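Local coordinates for intracellular sulfur oxidation protein dsrF (Allochromatium vinosum, PDB 2HY5) that may take part in the oxidation of intracellular sulfur, as the DsrF/TusC-family subunit of the DsrEFH complex, at the interface of chains A and B. Residues are numbered along the deposited sequence; one frame, centred on the assembly and turned at random. Chains: chain A, Intracellular sulfur oxidation protein dsrF; chain B, DsrH.

The interface of chains A and B. Residues chain A 44, 83, 120, 123-124, 127; chain B 22-23, 99, 101.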
loop_
_atom_site.group_PDB
_atom_site.type_symbol
_atom_site.label_atom_id
_atom_site.label_comp_id
_atom_site.label_asym_id
_atom_site.label_seq_id
_atom_site.Cartn_x
_atom_site.Cartn_y
_atom_site.Cartn_z
ATOM N N LEU A 44 -8.041 8.973 13.682
ATOM C CA LEU A 44 -7.714 7.851 14.545
ATOM C C LEU A 44 -6.395 7.221 14.119
ATOM O O LEU A 44 -5.988 7.325 12.959
ATOM C CB LEU A 44 -8.843 6.816 14.460
ATOM C CG LEU A 44 -8.659 5.440 15.104
ATOM C CD1 LEU A 44 -8.585 5.579 16.619
ATOM C CD2 LEU A 44 -9.822 4.538 14.702
ATOM N N ASP A 83 -8.982 10.884 18.340
ATOM C CA ASP A 83 -8.933 9.812 19.335
ATOM C C ASP A 83 -7.850 10.062 20.380
ATOM O O ASP A 83 -6.674 10.111 20.053
ATOM C CB ASP A 83 -8.684 8.473 18.636
ATOM C CG ASP A 83 -8.696 7.305 19.597
ATOM O OD1 ASP A 83 -9.740 7.085 20.249
ATOM O OD2 ASP A 83 -7.662 6.610 19.705
ATOM N N SER A 120 -12.311 6.452 23.599
ATOM C CA SER A 120 -12.675 5.312 22.764
ATOM C C SER A 120 -14.171 5.001 22.697
ATOM O O SER A 120 -14.679 4.628 21.638
ATOM C CB SER A 120 -11.910 4.068 23.224
ATOM O OG SER A 120 -12.195 3.759 24.576
ATOM N N VAL A 123 -15.843 7.418 20.398
ATOM C CA VAL A 123 -15.497 7.100 19.015
ATOM C C VAL A 123 -16.444 6.017 18.506
ATOM O O VAL A 123 -17.030 6.138 17.429
ATOM C CB VAL A 123 -14.040 6.581 18.906
ATOM C CG1 VAL A 123 -13.763 6.063 17.493
ATOM C CG2 VAL A 123 -13.069 7.692 19.244
ATOM N N SER A 124 -16.598 4.960 19.298
ATOM C CA SER A 124 -17.471 3.856 18.922
ATOM C C SER A 124 -18.894 4.359 18.729
ATOM O O SER A 124 -19.603 3.908 17.832
ATOM C CB SER A 124 -17.454 2.767 20.001
ATOM O OG SER A 124 -16.175 2.162 20.103
ATOM N N MET A 127 -19.273 6.149 15.464
ATOM C CA MET A 127 -19.305 5.172 14.380
ATOM C C MET A 127 -20.722 4.597 14.254
ATOM O O MET A 127 -21.259 4.492 13.154
ATOM C CB MET A 127 -18.292 4.051 14.643
ATOM C CG MET A 127 -16.839 4.537 14.708
ATOM S SD MET A 127 -15.626 3.242 15.081
ATOM C CE MET A 127 -14.219 3.843 14.130
ATOM N N LYS B 22 -11.032 -3.056 18.825
ATOM C CA LYS B 22 -11.093 -2.123 19.942
ATOM C C LYS B 22 -12.338 -1.240 19.888
ATOM O O LYS B 22 -12.948 -0.948 20.921
ATOM C CB LYS B 22 -9.855 -1.223 19.964
ATOM C CG LYS B 22 -9.966 -0.083 20.965
ATOM C CD LYS B 22 -8.714 0.773 21.011
ATOM C CE LYS B 22 -8.904 1.942 21.971
ATOM N NZ LYS B 22 -7.683 2.782 22.113
ATOM N N PHE B 23 -12.726 -0.825 18.687
ATOM C CA PHE B 23 -13.874 0.064 18.546
ATOM C C PHE B 23 -15.210 -0.589 18.206
ATOM O O PHE B 23 -16.256 0.033 18.372
ATOM C CB PHE B 23 -13.559 1.161 17.524
ATOM C CG PHE B 23 -12.446 2.080 17.949
ATOM C CD1 PHE B 23 -11.150 1.895 17.482
ATOM C CD2 PHE B 23 -12.694 3.119 18.837
ATOM C CE1 PHE B 23 -10.117 2.724 17.902
ATOM C CE2 PHE B 23 -11.668 3.954 19.265
ATOM C CZ PHE B 23 -10.377 3.760 18.794
ATOM N N GLN B 99 -18.324 -0.364 7.483
ATOM C CA GLN B 99 -17.170 0.458 7.813
ATOM C C GLN B 99 -15.911 -0.291 7.425
ATOM O O GLN B 99 -15.635 -1.359 7.960
ATOM C CB GLN B 99 -17.139 0.760 9.308
ATOM C CG GLN B 99 -16.071 1.767 9.704
ATOM C CD GLN B 99 -16.180 2.180 11.153
ATOM O OE1 GLN B 99 -15.661 1.510 12.043
ATOM N NE2 GLN B 99 -16.877 3.282 11.401
ATOM N N TRP B 101 -11.934 -0.946 7.309
ATOM C CA TRP B 101 -10.696 -0.693 8.028
ATOM C C TRP B 101 -9.607 -1.093 7.057
ATOM O O TRP B 101 -9.309 -2.279 6.892
ATOM C CB TRP B 101 -10.612 -1.535 9.301
ATOM C CG TRP B 101 -11.611 -1.129 10.335
ATOM C CD1 TRP B 101 -12.912 -1.541 10.430
ATOM C CD2 TRP B 101 -11.402 -0.206 11.411
ATOM N NE1 TRP B 101 -13.529 -0.930 11.501
ATOM C CE2 TRP B 101 -12.626 -0.112 12.119
ATOM C CE3 TRP B 101 -10.304 0.550 11.840
ATOM C CZ2 TRP B 101 -12.764 0.721 13.256
ATOM C CZ3 TRP B 101 -10.447 1.372 12.960
ATOM C CH2 TRP B 101 -11.666 1.451 13.654
HETATM O O HOH W 1 -18.496 1.081 16.847
HETATM O O HOH W 2 -6.920 4.028 19.802
#
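B:Phe23, at the end of helix 16-23 of DsrH, pushes its ring into DsrF between helix 120-129, the end of strand 79-83 and the loop residue that follows strand 38-43, joining these two subunits of the DsrEFH complex. Of the residues in this patch it buries the most surface, 95 Å². Its CG lies anti to its own carbonyl carbon (chi1 -64°), an arrangement that sends the ring toward chain A while the carbonyl stays beside A:Ser124.

Apolar contacts grip the tip and one edge of the ring. A:Leu44 meets it tip to tip, CD1 standing 3.4 Å from CZ of B:Phe23, while its other methyl, CD2, turns to the six-membered ring of B:Trp101. A:Val123 crosses obliquely at the CD2/CE2 edge, its CG1 3.4 Å from CD2 of B:Phe23 and on the same side of the ring as the A:Leu44 methyl. The carboxylate of A:Asp83 faces the ring tip with its plane 75° from that of the ring, and CG of B:Lys22 lies over the other ring face near its rim, from within DsrH. An alanine in place of B:Phe23 would probably open a gap between A:Leu44 and A:Val123 and leave their methyl groups without their aromatic partner.

Polar links flank this plug. The hydroxyl OG of A:Ser124 donates to the backbone O of B:Phe23 at 2.7 Å. It approaches at a C=O...donor angle of 117°, slightly tilted from the carbonyl plane. Water 1 also joins that O to the backbone O of A:Ser124. The extended chain of B:Lys22 passes A:Ser120 CB and brings its terminal amine NZ 4.5 Å from the carboxylate oxygen OD2 of A:Asp83; water 2 bridges the two, and their opposite charges probably favour the pairing.

A:Met127 fills the flank toward strand 97-101 of DsrH. Its side chain crosses that of B:Gln99 at about a right angle, CG near NE2 and CE 3.4 Å from the amide oxygen OE1. The same terminal methyl CE ends 3.5 Å from CH2 of B:Trp101.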